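PDB 6TFS: ABC transporter substrate-binding protein from Rhizobium radiobacter, which binds a deoxyhexulose-glutamate conjugate in its cleft and probably hands this or a related solute to a membrane ABC importer. Local coordinates for residues T331-A336 / N361-E366; L128-P133 / A427-T432; V77-G82 / R163-G168. All coordinates share one frame; numbering follows the deposited sequence.

Contact 1: residues T331-A336 / N361-E366; sequences TVTMVA and NLQPVE. With SO4 (sulfate ion), chain E.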
ATOM      1  N   THR A 331      10.419  27.262  11.399  1.00 45.25           N
ATOM      2  CA  THR A 331       9.868  26.235  12.284  1.00 44.28           C
ATOM      3  C   THR A 331       8.631  25.652  11.596  1.00 47.61           C
ATOM      4  O   THR A 331       7.795  26.401  11.089  1.00 46.94           O
ATOM      5  CB  THR A 331       9.602  26.744  13.717  1.00 47.21           C
ATOM      6  OG1 THR A 331      10.837  27.168  14.284  1.00 49.24           O
ATOM      7  CG2 THR A 331       8.999  25.653  14.625  1.00 40.82           C
ATOM      8  N   VAL A 332       8.556  24.313  11.532  1.00 44.63           N
ATOM      9  CA  VAL A 332       7.444  23.575  10.933  1.00 44.05           C
ATOM     10  C   VAL A 332       6.969  22.544  11.937  1.00 45.77           C
ATOM     11  O   VAL A 332       7.793  21.838  12.524  1.00 44.75           O
ATOM     12  CB  VAL A 332       7.804  22.848   9.593  1.00 48.75           C
ATOM     13  CG1 VAL A 332       6.537  22.523   8.798  1.00 48.64           C
ATOM     14  CG2 VAL A 332       8.780  23.646   8.748  1.00 49.03           C
ATOM     15  N   THR A 333       5.648  22.422  12.100  1.00 42.94           N
ATOM     16  CA  THR A 333       5.043  21.421  12.972  1.00 42.76           C
ATOM     17  C   THR A 333       4.385  20.376  12.101  1.00 45.71           C
ATOM     18  O   THR A 333       3.439  20.678  11.384  1.00 46.57           O
ATOM     19  CB  THR A 333       4.082  22.045  14.006  1.00 48.57           C
ATOM     20  OG1 THR A 333       4.798  23.002  14.777  1.00 48.09           O
ATOM     21  CG2 THR A 333       3.488  20.997  14.946  1.00 47.61           C
HETATM   22  N   MSE A 334       4.886  19.154  12.162  1.00 41.17           N
HETATM   23  CA  MSE A 334       4.347  18.057  11.367  1.00 39.64           C
HETATM   24  C   MSE A 334       3.603  17.047  12.252  1.00 41.37           C
HETATM   25  O   MSE A 334       4.139  16.588  13.263  1.00 40.06           O
HETATM   26  CB  MSE A 334       5.494  17.389  10.569  1.00 40.78           C
HETATM   27  CG  MSE A 334       5.069  16.212   9.698  1.00 47.12           C
HETATM   28 SE   MSE A 334       6.572  15.535   8.563  1.00 54.54          SE
HETATM   29  CE  MSE A 334       7.193  14.112   9.765  1.00 50.10           C
ATOM     30  N   VAL A 335       2.374  16.697  11.846  1.00 37.71           N
ATOM     31  CA  VAL A 335       1.577  15.646  12.492  1.00 37.84           C
ATOM     32  C   VAL A 335       2.233  14.338  12.002  1.00 41.70           C
ATOM     33  O   VAL A 335       2.301  14.095  10.793  1.00 41.23           O
ATOM     34  CB  VAL A 335       0.055  15.722  12.151  1.00 41.21           C
ATOM     35  CG1 VAL A 335      -0.743  14.722  12.995  1.00 40.11           C
ATOM     36  CG2 VAL A 335      -0.484  17.150  12.339  1.00 41.43           C
ATOM     37  N   ALA A 336       2.829  13.582  12.931  1.00 38.73           N
ATOM     38  CA  ALA A 336       3.613  12.393  12.597  1.00 38.40           C
ATOM     39  C   ALA A 336       3.020  11.093  13.112  1.00 41.43           C
ATOM     40  O   ALA A 336       2.673  10.981  14.286  1.00 41.44           O
ATOM     41  CB  ALA A 336       5.038  12.558  13.116  1.00 39.37           C
ATOM     42  N   ASN A 361       9.193  20.271  14.316  1.00 39.27           N
ATOM     43  CA  ASN A 361       8.504  19.789  15.510  1.00 39.10           C
ATOM     44  C   ASN A 361       7.579  18.657  15.102  1.00 42.80           C
ATOM     45  O   ASN A 361       6.933  18.717  14.046  1.00 41.93           O
ATOM     46  CB  ASN A 361       7.758  20.913  16.236  1.00 41.25           C
ATOM     47  CG  ASN A 361       8.684  21.951  16.861  1.00 59.87           C
ATOM     48  OD1 ASN A 361       9.840  21.687  17.227  1.00 52.66           O
ATOM     49  ND2 ASN A 361       8.186  23.160  17.012  1.00 52.23           N
ATOM     50  N   LEU A 362       7.583  17.587  15.891  1.00 39.07           N
ATOM     51  CA  LEU A 362       6.776  16.413  15.593  1.00 39.13           C
ATOM     52  C   LEU A 362       5.653  16.241  16.605  1.00 44.70           C
ATOM     53  O   LEU A 362       5.909  16.187  17.810  1.00 45.22           O
ATOM     54  CB  LEU A 362       7.659  15.133  15.493  1.00 38.46           C
ATOM     55  CG  LEU A 362       8.877  15.208  14.528  1.00 42.02           C
ATOM     56  CD1 LEU A 362       9.863  14.057  14.780  1.00 40.99           C
ATOM     57  CD2 LEU A 362       8.428  15.235  13.058  1.00 41.61           C
ATOM     58  N   GLN A 363       4.407  16.193  16.095  1.00 41.19           N
ATOM     59  CA  GLN A 363       3.182  15.994  16.871  0.50 40.81           C
ATOM     60  C   GLN A 363       2.811  14.501  16.683  1.00 42.95           C
ATOM     61  O   GLN A 363       2.243  14.150  15.648  1.00 40.73           O
ATOM     62  CB  GLN A 363       2.091  16.942  16.335  0.50 42.46           C
ATOM     63  CG  GLN A 363       0.773  16.938  17.100  0.50 52.82           C
ATOM     64  CD  GLN A 363      -0.325  17.686  16.373  0.50 66.24           C
ATOM     65  OE1 GLN A 363      -0.087  18.682  15.676  0.50 62.70           O
ATOM     66  NE2 GLN A 363      -1.561  17.232  16.526  0.50 47.96           N
ATOM     67  N   PRO A 364       3.210  13.594  17.613  1.00 40.53           N
ATOM     68  CA  PRO A 364       2.919  12.157  17.406  1.00 39.92           C
ATOM     69  C   PRO A 364       1.452  11.773  17.587  1.00 42.25           C
ATOM     70  O   PRO A 364       0.805  12.206  18.531  1.00 43.54           O
ATOM     71  CB  PRO A 364       3.838  11.444  18.426  1.00 41.38           C
ATOM     72  CG  PRO A 364       4.658  12.539  19.093  1.00 45.96           C
ATOM     73  CD  PRO A 364       3.913  13.810  18.902  1.00 41.61           C
ATOM     74  N   VAL A 365       0.928  10.979  16.650  1.00 38.39           N
ATOM     75  CA  VAL A 365      -0.468  10.512  16.648  1.00 37.00           C
ATOM     76  C   VAL A 365      -0.479   9.037  16.211  1.00 40.13           C
ATOM     77  O   VAL A 365       0.241   8.668  15.272  1.00 39.03           O
ATOM     78  CB  VAL A 365      -1.371  11.379  15.682  1.00 39.22           C
ATOM     79  CG1 VAL A 365      -2.809  10.842  15.608  1.00 38.28           C
ATOM     80  CG2 VAL A 365      -1.373  12.861  16.084  1.00 38.95           C
ATOM     81  N   GLU A 366      -1.353   8.217  16.843  1.00 36.85           N
ATOM     82  CA  GLU A 366      -1.585   6.816  16.469  1.00 35.25           C
ATOM     83  C   GLU A 366      -1.855   6.747  14.936  1.00 37.65           C
ATOM     84  O   GLU A 366      -2.591   7.576  14.387  1.00 36.05           O
ATOM     85  CB  GLU A 366      -2.735   6.215  17.326  1.00 36.28           C
ATOM     86  CG  GLU A 366      -3.042   4.743  17.062  1.00 40.09           C
ATOM     87  CD  GLU A 366      -3.829   4.456  15.795  1.00 51.00           C
ATOM     88  OE1 GLU A 366      -4.758   5.235  15.474  1.00 43.26           O
ATOM     89  OE2 GLU A 366      -3.489   3.472  15.099  1.00 45.01           O
TER
HETATM   90  S   SO4 E 603       3.094  25.893  12.275  1.00140.29           S
HETATM   91  O1  SO4 E 603       1.830  25.829  13.013  1.00139.83           O
HETATM   92  O2  SO4 E 603       4.162  25.317  13.077  1.00140.24           O
HETATM   93  O3  SO4 E 603       2.987  25.116  11.036  1.00140.80           O
HETATM   94  O4  SO4 E 603       3.420  27.288  11.970  1.00139.95           O
HETATM   95  O   HOH W   1       5.320  23.240  17.571  1.00 67.95           O
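Asn361 N donates to Val332 O at 2.8 Å, one of five backbone hydrogen bonds that join the two parallel segments. Met334 and Ala336 each use both N and O across the seam. Met334 N donates to Asn361 O, and Met334 O accepts from Gln363 N in an almost straight bond (177°). Ala336 N bonds Gln363 O, and Ala336 O receives Val365 N at 2.9 Å. Val335, whose backbone faces the other way, bonds Ser379 and Trp370 instead.

Apolar packing divides between the two faces of the sheet. On one, Met334 (a selenomethionine) and Leu362 lie side by side, pointing the same way, beneath helix 340-353, where Ala346 touches both; the long unbranched chain, bent at chi3, can bring its CE methyl to Leu362 CD2 at 3.7 Å. On the other, Val335 turns CG1 opposite its own backbone N (chi1 -173°), which carries the methyl to Val365 CG2 at 3.7 Å. Val335 CG2 lies against the extended Gln363 chain, 3.7 Å from Gln363 OE1 in one of that residue's two modelled conformers. Beta-branched valines suit extended backbone here, and Met373 of helix 367-374 covers the pair. With an alanine at Val335 both methyls go, which would probably leave a gap between Val365 and Met373 and give the Gln363 chain more freedom to shift.

Polar groups occupy the solvent end of this face. A water donates to Thr333 OG1 and accepts from Asn361 ND2, bridging the neighbouring side chains, while Thr333 OG1 gives its proton to O2 of a sulfate ion, at 2.9 Å, probably from the crystallisation liquor.

Strand 330-337, helix 340-353 and strand 358-365 form a classical beta-alpha-beta unit, the building element of the alpha/beta lobes of periplasmic binding proteins.

Contact 2: residues L128-P133 / A427-T432; sequences LTRRVP and AARTET. With SO4 (sulfate ion), chain F.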
ATOM      1  N   LEU A 128     -14.934  -0.239 -20.846  1.00 44.16           N
ATOM      2  CA  LEU A 128     -14.130   0.938 -20.530  1.00 44.40           C
ATOM      3  C   LEU A 128     -14.448   2.083 -21.503  1.00 50.23           C
ATOM      4  O   LEU A 128     -14.669   1.836 -22.684  1.00 49.66           O
ATOM      5  CB  LEU A 128     -12.631   0.595 -20.605  1.00 43.95           C
ATOM      6  CG  LEU A 128     -12.091  -0.473 -19.640  1.00 48.22           C
ATOM      7  CD1 LEU A 128     -10.669  -0.825 -19.994  1.00 47.81           C
ATOM      8  CD2 LEU A 128     -12.152  -0.000 -18.199  1.00 51.47           C
ATOM      9  N   THR A 129     -14.453   3.328 -20.995  1.00 48.39           N
ATOM     10  CA  THR A 129     -14.677   4.564 -21.763  1.00 49.74           C
ATOM     11  C   THR A 129     -13.432   4.850 -22.618  1.00 52.64           C
ATOM     12  O   THR A 129     -13.541   5.338 -23.739  1.00 53.54           O
ATOM     13  CB  THR A 129     -14.949   5.747 -20.784  1.00 58.76           C
ATOM     14  OG1 THR A 129     -16.043   5.411 -19.935  1.00 61.03           O
ATOM     15  CG2 THR A 129     -15.275   7.050 -21.500  1.00 58.31           C
ATOM     16  N   ARG A 130     -12.255   4.562 -22.057  1.00 47.78           N
ATOM     17  CA  ARG A 130     -10.936   4.771 -22.649  1.00 47.16           C
ATOM     18  C   ARG A 130      -9.999   3.674 -22.125  1.00 48.90           C
ATOM     19  O   ARG A 130     -10.329   2.995 -21.149  1.00 47.05           O
ATOM     20  CB  ARG A 130     -10.397   6.168 -22.258  1.00 47.95           C
ATOM     21  CG  ARG A 130     -10.290   6.380 -20.744  1.00 60.50           C
ATOM     22  CD  ARG A 130      -9.637   7.690 -20.365  1.00 78.79           C
ATOM     23  NE  ARG A 130      -9.031   7.611 -19.032  1.00 91.87           N
ATOM     24  CZ  ARG A 130      -9.648   7.928 -17.895  1.00104.61           C
ATOM     25  NH1 ARG A 130     -10.901   8.372 -17.911  1.00 91.34           N
ATOM     26  NH2 ARG A 130      -9.014   7.815 -16.737  1.00 86.89           N
ATOM     27  N   ARG A 131      -8.834   3.522 -22.760  1.00 45.56           N
ATOM     28  CA  ARG A 131      -7.822   2.528 -22.404  1.00 45.10           C
ATOM     29  C   ARG A 131      -7.177   2.792 -21.053  1.00 48.20           C
ATOM     30  O   ARG A 131      -6.989   3.949 -20.660  1.00 46.92           O
ATOM     31  CB  ARG A 131      -6.713   2.485 -23.465  1.00 45.30           C
ATOM     32  CG  ARG A 131      -7.113   1.807 -24.771  1.00 52.47           C
ATOM     33  CD  ARG A 131      -6.009   1.912 -25.812  1.00 64.52           C
ATOM     34  NE  ARG A 131      -5.601   3.299 -26.051  1.00 77.20           N
ATOM     35  CZ  ARG A 131      -6.001   4.047 -27.077  1.00 90.00           C
ATOM     36  NH1 ARG A 131      -6.801   3.538 -28.010  1.00 77.83           N
ATOM     37  NH2 ARG A 131      -5.589   5.304 -27.189  1.00 69.88           N
ATOM     38  N   VAL A 132      -6.811   1.711 -20.369  1.00 44.67           N
ATOM     39  CA  VAL A 132      -6.071   1.749 -19.107  1.00 44.28           C
ATOM     40  C   VAL A 132      -4.731   1.012 -19.303  1.00 48.28           C
ATOM     41  O   VAL A 132      -4.690   0.057 -20.082  1.00 47.58           O
ATOM     42  CB  VAL A 132      -6.849   1.208 -17.871  1.00 47.68           C
ATOM     43  CG1 VAL A 132      -7.943   2.173 -17.434  1.00 47.61           C
ATOM     44  CG2 VAL A 132      -7.396  -0.202 -18.095  1.00 47.54           C
ATOM     45  N   PRO A 133      -3.639   1.409 -18.602  1.00 45.68           N
ATOM     46  CA  PRO A 133      -2.360   0.672 -18.744  1.00 45.54           C
ATOM     47  C   PRO A 133      -2.517  -0.845 -18.591  1.00 49.02           C
ATOM     48  O   PRO A 133      -1.939  -1.585 -19.372  1.00 49.45           O
ATOM     49  CB  PRO A 133      -1.497   1.241 -17.617  1.00 46.60           C
ATOM     50  CG  PRO A 133      -2.030   2.615 -17.424  1.00 50.77           C
ATOM     51  CD  PRO A 133      -3.508   2.527 -17.645  1.00 46.40           C
ATOM     52  N   ALA A 427      -2.119  11.774 -20.560  1.00 46.92           N
ATOM     53  CA  ALA A 427      -1.615  11.331 -21.874  1.00 46.65           C
ATOM     54  C   ALA A 427      -0.999   9.936 -21.809  1.00 50.44           C
ATOM     55  O   ALA A 427      -1.309   9.107 -22.665  1.00 49.38           O
ATOM     56  CB  ALA A 427      -0.604  12.328 -22.436  1.00 47.32           C
ATOM     57  N   ALA A 428      -0.178   9.659 -20.770  1.00 47.75           N
ATOM     58  CA  ALA A 428       0.490   8.367 -20.589  1.00 47.74           C
ATOM     59  C   ALA A 428      -0.468   7.180 -20.432  1.00 52.09           C
ATOM     60  O   ALA A 428      -0.173   6.089 -20.933  1.00 52.37           O
ATOM     61  CB  ALA A 428       1.452   8.431 -19.418  1.00 47.90           C
ATOM     62  N   ARG A 429      -1.607   7.402 -19.748  1.00 47.63           N
ATOM     63  CA  ARG A 429      -2.663   6.418 -19.478  1.00 47.69           C
ATOM     64  C   ARG A 429      -3.166   5.682 -20.710  1.00 51.71           C
ATOM     65  O   ARG A 429      -3.357   4.461 -20.669  1.00 50.74           O
ATOM     66  CB  ARG A 429      -3.870   7.126 -18.848  1.00 47.60           C
ATOM     67  CG  ARG A 429      -4.007   6.883 -17.398  1.00 53.47           C
ATOM     68  CD  ARG A 429      -5.153   7.683 -16.844  1.00 52.58           C
ATOM     69  NE  ARG A 429      -4.753   8.353 -15.612  1.00 53.46           N
ATOM     70  CZ  ARG A 429      -5.393   9.388 -15.090  1.00 61.57           C
ATOM     71  NH1 ARG A 429      -6.487   9.867 -15.674  1.00 45.31           N
ATOM     72  NH2 ARG A 429      -4.941   9.963 -13.986  1.00 51.49           N
ATOM     73  N   THR A 430      -3.423   6.436 -21.787  1.00 49.76           N
ATOM     74  CA  THR A 430      -3.988   5.882 -23.012  1.00 50.56           C
ATOM     75  C   THR A 430      -2.922   5.571 -24.093  1.00 55.77           C
ATOM     76  O   THR A 430      -3.284   4.989 -25.114  1.00 55.13           O
ATOM     77  CB  THR A 430      -5.132   6.772 -23.532  1.00 56.09           C
ATOM     78  OG1 THR A 430      -4.610   8.060 -23.835  1.00 56.48           O
ATOM     79  CG2 THR A 430      -6.294   6.888 -22.530  1.00 50.02           C
ATOM     80  N   GLU A 431      -1.624   5.871 -23.858  1.00 53.54           N
ATOM     81  CA  GLU A 431      -0.544   5.555 -24.815  1.00 53.97           C
ATOM     82  C   GLU A 431      -0.135   4.059 -24.700  1.00 59.76           C
ATOM     83  O   GLU A 431       0.306   3.630 -23.633  1.00 60.28           O
ATOM     84  CB  GLU A 431       0.660   6.501 -24.594  1.00 55.14           C
ATOM     85  CG  GLU A 431       1.840   6.285 -25.537  1.00 64.97           C
ATOM     86  CD  GLU A 431       1.516   6.427 -27.012  1.00 78.69           C
ATOM     87  OE1 GLU A 431       1.320   7.579 -27.467  1.00 68.18           O
ATOM     88  OE2 GLU A 431       1.440   5.387 -27.708  1.00 64.40           O
ATOM     89  N   THR A 432      -0.284   3.272 -25.786  1.00 58.00           N
ATOM     90  CA  THR A 432       0.042   1.833 -25.765  1.00 58.07           C
ATOM     91  C   THR A 432       1.514   1.510 -26.125  1.00 60.83           C
ATOM     92  O   THR A 432       1.994   0.434 -25.740  1.00 60.23           O
ATOM     93  CB  THR A 432      -0.928   1.000 -26.621  1.00 69.00           C
ATOM     94  OG1 THR A 432      -0.844   1.422 -27.983  1.00 71.63           O
ATOM     95  CG2 THR A 432      -2.367   1.048 -26.108  1.00 66.88           C
TER
HETATM   96  S   SO4 F 604      -2.716  -1.443 -29.474  1.00 82.85           S
HETATM   97  O1  SO4 F 604      -3.327  -2.038 -28.265  1.00 79.97           O
HETATM   98  O2  SO4 F 604      -1.289  -1.781 -29.534  1.00 82.80           O
HETATM   99  O3  SO4 F 604      -3.402  -1.956 -30.664  1.00 84.81           O
HETATM  100  O4  SO4 F 604      -2.874   0.021 -29.458  1.00 84.40           O
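Arg131 grips the backbone oxygen of Thr430 side-on with two nitrogens of its guanidinium group. NE reaches Thr430 O at 3.0 Å, lying in the carbonyl plane on a lone pair, whereas NH2 comes to Thr430 O at 3.1 Å, tilted 31° from that plane. Both bonds are bent, as they must be when two donors of one group converge on a single acceptor. A bend in the arginine chain (chi3 -55°) swings the group round to this oxygen. Thr430 lies in the last part of the helix that begins at 422, where the carbonyl end would probably favour a cation.

Two other arginines meet less comfortably. Arg130 NH2 stands 3.4 Å from Arg429 NH1, two donors of like charge, their guanidinium planes 35° apart. The closeness is probably eased on the Arg429 side, where NE forms a salt bridge with Asp393 and NH2 bonds Thr397 OG1.

Around these polar groups the packing is light. Thr430 CG2 sits at the edge of the Arg130 guanidinium, near its plane, and lies 3.6 Å from Arg131 O. Thr432 CG2 touches Arg131 CD at 3.8 Å, while the Thr432 hydroxyl donates from OG1 to O4 of a sulfate, probably a crystallisation ion, at 2.9 Å. Pro133 lays CD against Arg429 O at 3.6 Å; a rigid ring without an N-H suits this turn into helix 135-138.

A loop leaving an antiparallel sheet thus meets the last part of a helix 294 residues further on, a surface bridge between distant parts of the chain, consistent with the closed, ligand-bound form of a two-lobed solute-binding protein.

Contact 3: residues V77-G82 / R163-G168; sequences VKWQGG and RPVGFG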
ATOM      1  N   VAL A  77     -17.056 -21.789  -6.492  1.00 51.53           N
ATOM      2  CA  VAL A  77     -16.608 -20.875  -5.431  1.00 48.57           C
ATOM      3  C   VAL A  77     -17.739 -20.479  -4.452  1.00 50.78           C
ATOM      4  O   VAL A  77     -18.724 -19.856  -4.828  1.00 49.57           O
ATOM      5  CB  VAL A  77     -15.838 -19.639  -5.969  1.00 50.06           C
ATOM      6  CG1 VAL A  77     -15.147 -18.886  -4.829  1.00 48.75           C
ATOM      7  CG2 VAL A  77     -14.807 -20.055  -7.024  1.00 49.68           C
ATOM      8  N   LYS A  78     -17.539 -20.818  -3.179  1.00 47.22           N
ATOM      9  CA  LYS A  78     -18.487 -20.547  -2.103  1.00 47.18           C
ATOM     10  C   LYS A  78     -18.037 -19.392  -1.226  1.00 49.43           C
ATOM     11  O   LYS A  78     -16.855 -19.274  -0.898  1.00 49.35           O
ATOM     12  CB  LYS A  78     -18.696 -21.805  -1.221  1.00 50.05           C
ATOM     13  CG  LYS A  78     -19.306 -23.013  -1.940  1.00 59.38           C
ATOM     14  CD  LYS A  78     -20.825 -22.934  -2.027  1.00 72.55           C
ATOM     15  CE  LYS A  78     -21.432 -24.217  -2.546  1.00 87.83           C
ATOM     16  NZ  LYS A  78     -22.909 -24.103  -2.690  1.00 98.72           N
ATOM     17  N   TRP A  79     -18.996 -18.558  -0.818  1.00 45.73           N
ATOM     18  CA  TRP A  79     -18.760 -17.475   0.132  1.00 44.84           C
ATOM     19  C   TRP A  79     -18.653 -18.087   1.527  1.00 49.62           C
ATOM     20  O   TRP A  79     -19.233 -19.147   1.780  1.00 49.90           O
ATOM     21  CB  TRP A  79     -19.965 -16.513   0.155  1.00 43.42           C
ATOM     22  CG  TRP A  79     -20.049 -15.560  -1.001  1.00 43.58           C
ATOM     23  CD1 TRP A  79     -21.062 -15.460  -1.909  1.00 46.69           C
ATOM     24  CD2 TRP A  79     -19.088 -14.556  -1.355  1.00 42.49           C
ATOM     25  NE1 TRP A  79     -20.790 -14.456  -2.812  1.00 45.64           N
ATOM     26  CE2 TRP A  79     -19.591 -13.875  -2.486  1.00 46.12           C
ATOM     27  CE3 TRP A  79     -17.864 -14.136  -0.798  1.00 42.62           C
ATOM     28  CZ2 TRP A  79     -18.888 -12.834  -3.103  1.00 44.67           C
ATOM     29  CZ3 TRP A  79     -17.180 -13.093  -1.398  1.00 43.12           C
ATOM     30  CH2 TRP A  79     -17.675 -12.475  -2.555  1.00 43.89           C
ATOM     31  N   GLN A  80     -17.982 -17.377   2.447  1.00 46.19           N
ATOM     32  CA  GLN A  80     -17.928 -17.744   3.870  1.00 45.36           C
ATOM     33  C   GLN A  80     -19.309 -17.377   4.451  1.00 48.33           C
ATOM     34  O   GLN A  80     -20.102 -16.716   3.773  1.00 45.61           O
ATOM     35  CB  GLN A  80     -16.834 -16.934   4.603  1.00 45.32           C
ATOM     36  CG  GLN A  80     -15.388 -17.273   4.209  1.00 46.57           C
ATOM     37  CD  GLN A  80     -14.451 -16.087   4.296  1.00 49.39           C
ATOM     38  OE1 GLN A  80     -14.774 -15.028   4.837  1.00 44.03           O
ATOM     39  NE2 GLN A  80     -13.257 -16.230   3.753  1.00 38.82           N
ATOM     40  N   GLY A  81     -19.580 -17.810   5.684  1.00 46.72           N
ATOM     41  CA  GLY A  81     -20.798 -17.487   6.422  1.00 47.16           C
ATOM     42  C   GLY A  81     -22.129 -17.835   5.786  1.00 52.26           C
ATOM     43  O   GLY A  81     -23.121 -17.142   6.032  1.00 51.88           O
ATOM     44  N   GLY A  82     -22.140 -18.893   4.975  1.00 49.70           N
ATOM     45  CA  GLY A  82     -23.328 -19.425   4.315  1.00 50.20           C
ATOM     46  C   GLY A  82     -24.001 -18.560   3.267  1.00 52.93           C
ATOM     47  O   GLY A  82     -25.194 -18.738   3.021  1.00 51.99           O
ATOM     48  N   ARG A 163     -17.323  -7.351  10.486  1.00 44.14           N
ATOM     49  CA  ARG A 163     -17.822  -8.722  10.253  1.00 44.47           C
ATOM     50  C   ARG A 163     -17.680  -9.044   8.748  1.00 47.25           C
ATOM     51  O   ARG A 163     -18.690  -9.180   8.038  1.00 46.26           O
ATOM     52  CB  ARG A 163     -19.284  -8.868  10.734  1.00 44.25           C
ATOM     53  CG  ARG A 163     -19.520  -8.470  12.195  1.00 47.78           C
ATOM     54  CD  ARG A 163     -20.937  -8.807  12.654  1.00 53.05           C
ATOM     55  NE  ARG A 163     -21.193 -10.246  12.567  1.00 61.08           N
ATOM     56  CZ  ARG A 163     -22.241 -10.794  11.959  1.00 71.11           C
ATOM     57  NH1 ARG A 163     -23.181 -10.027  11.419  1.00 56.05           N
ATOM     58  NH2 ARG A 163     -22.371 -12.113  11.914  1.00 57.84           N
ATOM     59  N   PRO A 164     -16.424  -9.099   8.229  1.00 44.01           N
ATOM     60  CA  PRO A 164     -16.241  -9.301   6.784  1.00 43.62           C
ATOM     61  C   PRO A 164     -16.614 -10.683   6.270  1.00 46.43           C
ATOM     62  O   PRO A 164     -16.522 -11.667   7.001  1.00 45.12           O
ATOM     63  CB  PRO A 164     -14.745  -9.025   6.591  1.00 44.62           C
ATOM     64  CG  PRO A 164     -14.132  -9.437   7.872  1.00 48.49           C
ATOM     65  CD  PRO A 164     -15.109  -8.949   8.904  1.00 44.80           C
ATOM     66  N   VAL A 165     -17.041 -10.739   5.006  1.00 43.64           N
ATOM     67  CA  VAL A 165     -17.387 -11.995   4.320  1.00 43.40           C
ATOM     68  C   VAL A 165     -16.623 -12.026   3.005  1.00 46.34           C
ATOM     69  O   VAL A 165     -16.850 -11.173   2.140  1.00 46.46           O
ATOM     70  CB  VAL A 165     -18.912 -12.218   4.102  1.00 47.03           C
ATOM     71  CG1 VAL A 165     -19.183 -13.579   3.460  1.00 46.70           C
ATOM     72  CG2 VAL A 165     -19.694 -12.085   5.414  1.00 46.89           C
ATOM     73  N   GLY A 166     -15.736 -13.006   2.868  1.00 41.03           N
ATOM     74  CA  GLY A 166     -14.970 -13.214   1.639  1.00 40.23           C
ATOM     75  C   GLY A 166     -15.090 -14.634   1.131  1.00 43.28           C
ATOM     76  O   GLY A 166     -15.912 -15.399   1.633  1.00 43.06           O
ATOM     77  N   PHE A 167     -14.328 -14.975   0.085  1.00 40.32           N
ATOM     78  CA  PHE A 167     -14.272 -16.348  -0.422  1.00 40.39           C
ATOM     79  C   PHE A 167     -12.842 -16.892  -0.291  1.00 44.36           C
ATOM     80  O   PHE A 167     -12.546 -17.973  -0.798  1.00 45.15           O
ATOM     81  CB  PHE A 167     -14.867 -16.515  -1.845  1.00 41.76           C
ATOM     82  CG  PHE A 167     -14.254 -15.721  -2.973  1.00 42.11           C
ATOM     83  CD1 PHE A 167     -12.989 -16.040  -3.467  1.00 44.47           C
ATOM     84  CD2 PHE A 167     -14.978 -14.716  -3.609  1.00 43.26           C
ATOM     85  CE1 PHE A 167     -12.431 -15.317  -4.531  1.00 44.55           C
ATOM     86  CE2 PHE A 167     -14.411 -13.978  -4.656  1.00 45.45           C
ATOM     87  CZ  PHE A 167     -13.144 -14.288  -5.116  1.00 43.05           C
ATOM     88  N   GLY A 168     -11.988 -16.121   0.390  1.00 40.43           N
ATOM     89  CA  GLY A 168     -10.590 -16.438   0.667  1.00 39.96           C
ATOM     90  C   GLY A 168     -10.403 -17.592   1.643  1.00 43.83           C
ATOM     91  O   GLY A 168     -11.376 -18.094   2.218  1.00 42.83           O
TER
HETATM   92  O   HOH W   2     -14.067 -20.229  -1.397  1.00 49.99           O
HETATM   93  O   HOH W   3     -14.473 -13.404   7.229  1.00 45.68           O
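Trp79 and Phe167 bring their rings together obliquely, with planes 52° apart and centroids 5.3 Å from each other. The nearest atoms are Trp79 CZ3 and Phe167 CD2, at 3.5 Å. The indole rim also meets backbone: Gly166 O lies at the edge, 3.4 Å from Trp79 CE3, and Gly166 CA is in the ring plane. Glycine suits this place because a side chain there would come close to the Gln80 amide. Trp79 NE1 is engaged by Asp90. Val77 CG1 comes obliquely to the phenyl ring, 3.8 Å from Phe167 CG. The ring is set between these partners by the crowded position of CG between backbone N and carbonyl carbon (chi1 59°).

The third flat group, the amide of Gln80, does most of the polar work. Its OE1 accepts from Gly166 N at 3.0 Å, the donor standing 67° out of the amide plane rather than on a lone pair, and a water linking OE1 to Pro164 O supplies a second proton. At the other end NE2 donates to Gly168 O at 3.1 Å, with that oxygen in the amide plane, and also to Ile35 O. Glutamine, both acceptor and donor, is well matched to a buried loop whose peptide groups need partners. Backbone to backbone, Gln80 N meets Gly166 O almost head-on along the C=O axis.

Beside this, Val165 CG1 packs on Gln80 O at 3.3 Å.

Two loops without regular structure are thereby fastened to each other within the family 5 solute-binding fold, one following strand 68-73 of an antiparallel sheet, the other leading into strand 170-176 of the large mixed sheet.

In the fold
Contact 3 is buried, contact 1 only partly so, and contact 2 lies on the surface; the chemistry follows. In the interior, aromatic rings pack, and a glutamine amide bonds the peptide groups of irregular backbone; contact 1 relies on regular parallel strand bonds with helices over its faces; contact 2 relies on an arginine holding one backbone oxygen near a helix end, with two more arginines close by. No two share a strand or helix, but the first segments of contacts 2 and 3 follow neighbouring strands, 123-128 and 68-73, of one antiparallel sheet. Their closures cross along the chain, while contact 1 is nested inside the long loop shut by 128-133 with 427-432.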